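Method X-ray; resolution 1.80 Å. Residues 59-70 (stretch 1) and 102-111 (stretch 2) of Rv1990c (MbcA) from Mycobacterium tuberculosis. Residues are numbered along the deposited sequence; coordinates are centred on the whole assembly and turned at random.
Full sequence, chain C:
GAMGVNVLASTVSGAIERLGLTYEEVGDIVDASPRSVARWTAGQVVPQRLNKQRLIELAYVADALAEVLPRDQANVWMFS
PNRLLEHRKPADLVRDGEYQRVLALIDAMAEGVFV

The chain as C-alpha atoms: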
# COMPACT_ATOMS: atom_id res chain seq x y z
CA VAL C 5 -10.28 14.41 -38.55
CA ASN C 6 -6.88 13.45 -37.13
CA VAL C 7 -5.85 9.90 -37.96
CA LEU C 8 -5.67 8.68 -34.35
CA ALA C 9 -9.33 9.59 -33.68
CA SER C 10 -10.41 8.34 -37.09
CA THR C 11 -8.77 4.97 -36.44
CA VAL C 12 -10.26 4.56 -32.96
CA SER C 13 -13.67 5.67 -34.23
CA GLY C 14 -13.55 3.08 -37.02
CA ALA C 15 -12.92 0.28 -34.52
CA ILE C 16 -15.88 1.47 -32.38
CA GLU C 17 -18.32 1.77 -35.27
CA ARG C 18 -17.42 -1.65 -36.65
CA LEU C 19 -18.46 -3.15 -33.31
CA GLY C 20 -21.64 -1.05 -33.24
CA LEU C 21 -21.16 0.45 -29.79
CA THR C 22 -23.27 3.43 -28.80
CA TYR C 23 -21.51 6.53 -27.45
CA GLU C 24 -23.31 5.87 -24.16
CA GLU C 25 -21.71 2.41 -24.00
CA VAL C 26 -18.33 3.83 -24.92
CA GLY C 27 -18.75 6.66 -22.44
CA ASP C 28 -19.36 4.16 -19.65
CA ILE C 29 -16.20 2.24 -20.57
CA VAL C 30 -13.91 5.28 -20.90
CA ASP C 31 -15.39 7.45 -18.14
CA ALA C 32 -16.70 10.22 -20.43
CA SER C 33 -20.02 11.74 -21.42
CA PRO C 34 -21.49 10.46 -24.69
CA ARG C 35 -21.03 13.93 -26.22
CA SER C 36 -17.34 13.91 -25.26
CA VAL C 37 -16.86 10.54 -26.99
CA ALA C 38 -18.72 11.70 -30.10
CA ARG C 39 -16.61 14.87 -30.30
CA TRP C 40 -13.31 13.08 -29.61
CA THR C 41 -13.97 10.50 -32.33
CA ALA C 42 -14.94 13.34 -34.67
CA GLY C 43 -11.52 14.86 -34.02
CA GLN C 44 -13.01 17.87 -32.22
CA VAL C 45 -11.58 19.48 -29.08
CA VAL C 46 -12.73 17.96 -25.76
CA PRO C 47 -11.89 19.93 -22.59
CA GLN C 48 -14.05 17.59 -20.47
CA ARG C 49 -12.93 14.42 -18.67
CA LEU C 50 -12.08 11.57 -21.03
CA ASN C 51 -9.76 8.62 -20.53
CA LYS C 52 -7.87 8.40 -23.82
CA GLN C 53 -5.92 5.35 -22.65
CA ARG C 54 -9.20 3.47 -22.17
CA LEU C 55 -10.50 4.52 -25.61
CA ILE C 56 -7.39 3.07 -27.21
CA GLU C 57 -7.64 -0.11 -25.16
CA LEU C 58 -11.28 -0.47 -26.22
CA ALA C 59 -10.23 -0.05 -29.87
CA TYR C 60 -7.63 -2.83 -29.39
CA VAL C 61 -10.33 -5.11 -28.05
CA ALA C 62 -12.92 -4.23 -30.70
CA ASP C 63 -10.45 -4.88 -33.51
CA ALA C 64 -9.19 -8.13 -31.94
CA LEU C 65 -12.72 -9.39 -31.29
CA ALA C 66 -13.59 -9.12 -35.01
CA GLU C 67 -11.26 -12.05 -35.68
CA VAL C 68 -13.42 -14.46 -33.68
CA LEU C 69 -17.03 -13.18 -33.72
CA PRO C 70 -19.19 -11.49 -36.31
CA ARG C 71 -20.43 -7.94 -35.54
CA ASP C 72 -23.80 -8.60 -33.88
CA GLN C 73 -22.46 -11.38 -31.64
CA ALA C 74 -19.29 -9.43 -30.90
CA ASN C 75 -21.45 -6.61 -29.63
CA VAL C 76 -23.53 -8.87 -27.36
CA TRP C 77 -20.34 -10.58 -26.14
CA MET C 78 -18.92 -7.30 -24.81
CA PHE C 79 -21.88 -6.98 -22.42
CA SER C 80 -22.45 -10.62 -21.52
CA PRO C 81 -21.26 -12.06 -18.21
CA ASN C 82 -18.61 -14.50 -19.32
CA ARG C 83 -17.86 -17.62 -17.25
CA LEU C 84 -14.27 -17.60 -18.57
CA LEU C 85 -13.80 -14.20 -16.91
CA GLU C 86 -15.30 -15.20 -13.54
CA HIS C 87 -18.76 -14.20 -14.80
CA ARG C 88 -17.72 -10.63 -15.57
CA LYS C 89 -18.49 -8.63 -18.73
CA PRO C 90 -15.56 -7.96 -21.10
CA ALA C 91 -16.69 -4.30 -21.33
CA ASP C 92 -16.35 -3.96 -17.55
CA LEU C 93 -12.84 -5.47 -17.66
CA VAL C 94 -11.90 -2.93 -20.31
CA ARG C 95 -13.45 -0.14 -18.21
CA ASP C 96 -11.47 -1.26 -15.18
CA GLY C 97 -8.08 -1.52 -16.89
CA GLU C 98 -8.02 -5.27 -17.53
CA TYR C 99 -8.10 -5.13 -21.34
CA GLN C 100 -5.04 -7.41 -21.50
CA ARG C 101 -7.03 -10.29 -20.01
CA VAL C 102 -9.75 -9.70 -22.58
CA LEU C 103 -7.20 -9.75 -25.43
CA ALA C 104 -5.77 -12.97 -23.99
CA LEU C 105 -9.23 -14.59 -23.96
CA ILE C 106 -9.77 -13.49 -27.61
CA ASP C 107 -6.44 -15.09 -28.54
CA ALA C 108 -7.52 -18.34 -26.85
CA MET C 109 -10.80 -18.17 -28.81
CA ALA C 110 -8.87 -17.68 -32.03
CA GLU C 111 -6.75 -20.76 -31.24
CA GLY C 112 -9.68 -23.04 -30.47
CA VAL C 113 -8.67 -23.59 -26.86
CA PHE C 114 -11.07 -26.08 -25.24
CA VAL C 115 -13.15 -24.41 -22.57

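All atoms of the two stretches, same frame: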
# COMPACT_ATOMS: atom_id res chain seq x y z
N ALA C 59 -10.49 0.16 -28.45
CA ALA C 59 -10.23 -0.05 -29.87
C ALA C 59 -9.41 -1.32 -30.12
O ALA C 59 -9.72 -2.09 -31.03
CB ALA C 59 -9.53 1.19 -30.49
N TYR C 60 -8.36 -1.55 -29.31
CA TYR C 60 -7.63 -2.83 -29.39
C TYR C 60 -8.58 -4.01 -29.31
O TYR C 60 -8.50 -4.95 -30.11
CB TYR C 60 -6.63 -3.00 -28.25
CG TYR C 60 -5.46 -2.04 -28.25
CD1 TYR C 60 -5.08 -1.36 -29.40
CD2 TYR C 60 -4.74 -1.82 -27.08
CE1 TYR C 60 -4.00 -0.48 -29.38
CE2 TYR C 60 -3.67 -0.95 -27.05
CZ TYR C 60 -3.30 -0.28 -28.20
OH TYR C 60 -2.23 0.59 -28.14
N VAL C 61 -9.45 -3.98 -28.31
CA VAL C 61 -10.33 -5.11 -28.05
C VAL C 61 -11.35 -5.28 -29.17
O VAL C 61 -11.59 -6.40 -29.62
CB VAL C 61 -11.04 -4.94 -26.69
CG1 VAL C 61 -12.17 -5.92 -26.58
CG2 VAL C 61 -10.04 -5.17 -25.55
N ALA C 62 -11.94 -4.18 -29.61
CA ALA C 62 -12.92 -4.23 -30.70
C ALA C 62 -12.30 -4.83 -31.97
O ALA C 62 -12.91 -5.68 -32.63
CB ALA C 62 -13.46 -2.86 -30.98
N ASP C 63 -11.11 -4.37 -32.32
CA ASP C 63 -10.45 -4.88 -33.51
C ASP C 63 -10.08 -6.35 -33.35
O ASP C 63 -10.26 -7.13 -34.29
CB ASP C 63 -9.21 -4.06 -33.84
CG ASP C 63 -9.54 -2.82 -34.66
OD1 ASP C 63 -10.66 -2.74 -35.21
OD2 ASP C 63 -8.66 -1.94 -34.74
N ALA C 64 -9.58 -6.74 -32.18
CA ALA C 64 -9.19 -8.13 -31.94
C ALA C 64 -10.42 -9.05 -32.01
O ALA C 64 -10.38 -10.13 -32.62
CB ALA C 64 -8.51 -8.28 -30.59
N LEU C 65 -11.49 -8.60 -31.38
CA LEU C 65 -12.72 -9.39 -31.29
C LEU C 65 -13.30 -9.74 -32.66
O LEU C 65 -13.93 -10.78 -32.83
CB LEU C 65 -13.74 -8.64 -30.44
CG LEU C 65 -15.02 -9.36 -30.03
CD1 LEU C 65 -14.71 -10.64 -29.27
CD2 LEU C 65 -15.89 -8.43 -29.19
N ALA C 66 -13.04 -8.89 -33.66
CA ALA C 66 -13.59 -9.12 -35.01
C ALA C 66 -13.01 -10.38 -35.64
O ALA C 66 -13.59 -10.96 -36.55
CB ALA C 66 -13.32 -7.90 -35.91
N GLU C 67 -11.85 -10.82 -35.16
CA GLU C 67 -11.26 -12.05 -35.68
C GLU C 67 -12.07 -13.30 -35.30
O GLU C 67 -11.97 -14.32 -35.97
CB GLU C 67 -9.82 -12.20 -35.18
CG GLU C 67 -9.05 -13.29 -35.94
CD GLU C 67 -7.63 -13.54 -35.42
OE1 GLU C 67 -7.25 -12.91 -34.40
OE2 GLU C 67 -6.90 -14.36 -36.03
N VAL C 68 -12.86 -13.23 -34.23
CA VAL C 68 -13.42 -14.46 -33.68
C VAL C 68 -14.94 -14.43 -33.59
O VAL C 68 -15.56 -15.48 -33.43
CB VAL C 68 -12.84 -14.77 -32.27
CG1 VAL C 68 -11.33 -14.99 -32.36
CG2 VAL C 68 -13.11 -13.63 -31.28
N LEU C 69 -15.56 -13.25 -33.69
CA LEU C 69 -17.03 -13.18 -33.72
C LEU C 69 -17.53 -12.17 -34.73
O LEU C 69 -16.97 -11.09 -34.86
CB LEU C 69 -17.59 -12.79 -32.35
CG LEU C 69 -17.48 -13.81 -31.23
CD1 LEU C 69 -17.91 -13.12 -29.95
CD2 LEU C 69 -18.34 -15.05 -31.54
N PRO C 70 -18.64 -12.50 -35.41
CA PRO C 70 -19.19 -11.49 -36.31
C PRO C 70 -19.77 -10.32 -35.49
O PRO C 70 -20.01 -10.47 -34.29
CB PRO C 70 -20.29 -12.25 -37.07
CG PRO C 70 -20.70 -13.33 -36.13
CD PRO C 70 -19.45 -13.73 -35.37
N VAL C 102 -8.77 -9.55 -21.51
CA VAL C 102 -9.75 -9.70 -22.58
C VAL C 102 -9.08 -10.07 -23.90
O VAL C 102 -9.54 -10.95 -24.63
CB VAL C 102 -10.57 -8.40 -22.76
CG1 VAL C 102 -11.59 -8.57 -23.89
CG2 VAL C 102 -11.26 -8.01 -21.45
N LEU C 103 -7.98 -9.40 -24.23
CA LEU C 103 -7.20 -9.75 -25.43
C LEU C 103 -6.68 -11.19 -25.35
O LEU C 103 -6.63 -11.89 -26.37
CB LEU C 103 -6.02 -8.79 -25.62
CG LEU C 103 -6.40 -7.34 -25.96
CD1 LEU C 103 -5.13 -6.48 -26.14
CD2 LEU C 103 -7.28 -7.29 -27.21
N ALA C 104 -6.27 -11.61 -24.16
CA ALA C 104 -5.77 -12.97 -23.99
C ALA C 104 -6.90 -13.98 -24.23
O ALA C 104 -6.69 -14.99 -24.93
CB ALA C 104 -5.14 -13.15 -22.58
N LEU C 105 -8.08 -13.71 -23.69
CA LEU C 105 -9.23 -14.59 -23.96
C LEU C 105 -9.54 -14.65 -25.48
O LEU C 105 -9.76 -15.72 -26.03
CB LEU C 105 -10.48 -14.13 -23.18
CG LEU C 105 -11.79 -14.86 -23.53
CD1 LEU C 105 -11.63 -16.37 -23.42
CD2 LEU C 105 -12.95 -14.39 -22.65
N ILE C 106 -9.52 -13.51 -26.17
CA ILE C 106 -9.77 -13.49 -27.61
C ILE C 106 -8.73 -14.33 -28.36
O ILE C 106 -9.06 -15.09 -29.29
CB ILE C 106 -9.81 -12.04 -28.13
CG1 ILE C 106 -11.07 -11.35 -27.59
CG2 ILE C 106 -9.74 -11.97 -29.66
CD1 ILE C 106 -11.04 -9.81 -27.70
N ASP C 107 -7.48 -14.25 -27.94
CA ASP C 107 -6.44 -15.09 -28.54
C ASP C 107 -6.70 -16.58 -28.33
O ASP C 107 -6.51 -17.39 -29.24
CB ASP C 107 -5.07 -14.73 -27.96
CG ASP C 107 -4.35 -13.71 -28.80
OD1 ASP C 107 -4.49 -13.77 -30.04
OD2 ASP C 107 -3.63 -12.87 -28.22
N ALA C 108 -7.16 -16.95 -27.14
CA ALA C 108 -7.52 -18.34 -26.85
C ALA C 108 -8.70 -18.78 -27.73
O ALA C 108 -8.70 -19.88 -28.25
CB ALA C 108 -7.84 -18.54 -25.35
N MET C 109 -9.67 -17.89 -27.91
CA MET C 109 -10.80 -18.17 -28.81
C MET C 109 -10.33 -18.42 -30.24
O MET C 109 -10.76 -19.37 -30.90
CB MET C 109 -11.78 -17.00 -28.76
CG MET C 109 -12.46 -16.87 -27.41
SD MET C 109 -13.39 -15.35 -27.28
CE MET C 109 -14.67 -15.66 -28.50
N ALA C 110 -9.41 -17.59 -30.69
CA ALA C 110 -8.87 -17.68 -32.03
C ALA C 110 -8.02 -18.94 -32.23
O ALA C 110 -7.77 -19.35 -33.37
CB ALA C 110 -8.03 -16.42 -32.35
N GLU C 111 -7.54 -19.53 -31.13
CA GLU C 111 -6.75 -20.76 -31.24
C GLU C 111 -7.52 -22.01 -30.87
O GLU C 111 -6.94 -23.09 -30.72
CB GLU C 111 -5.49 -20.66 -30.37
CG GLU C 111 -4.59 -19.57 -30.89
CD GLU C 111 -3.13 -19.82 -30.59
OE1 GLU C 111 -2.81 -20.79 -29.87
OE2 GLU C 111 -2.30 -19.04 -31.10

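Ile106 forms the apolar centre of the contact, with 82 Å² covered by the other stretch. Its CA-to-CB bond points toward stretch 1, and its m, t rotamer spreads the branches along the partner: Ile106 CD1 lies 4.0 Å from Leu65 CB and 4.2 Å from Val61 CG1, while Ile106 CG2 lies 4.0 Å from Ala64 CB and 4.1 Å from Val68 CG2. Ile106 CG2 also packs 3.5 Å from the backbone atom Ala64 O.

The CA-to-CB bond of Leu103 points sideways to stretch 1, but its end comes nearer, placing Leu103 CD2 3.7 Å from Ala64 CB and 3.9 Å from Val61 CG2. Beside it, Val61 CG1 meets Val102 CG1 at 3.8 Å. Because the helix axes run nearly parallel, 8° apart and 9.8 Å at closest approach, the register advances in step, from Val61 with Leu103 to Leu65 with Ile106.

Beyond the clear helix of stretch 1, Val68 continues the packing: Val68 CG1 lies 3.6 Å from Ala110 CB and Val68 CG2 3.8 Å from Met109 CE. That same methyl, Met109 CE, reaches Leu69 CG at 4.3 Å.

At the polar edge, Glu67 OE1 approaches Ala110 CB at 4.1 Å, a van der Waals contact; both carboxylate oxygens are hydrogen-bonded elsewhere in the structure. No hydrogen bond crosses between the stretches, which together bury 491 Å²; some of the closest approaches are to backbone atoms.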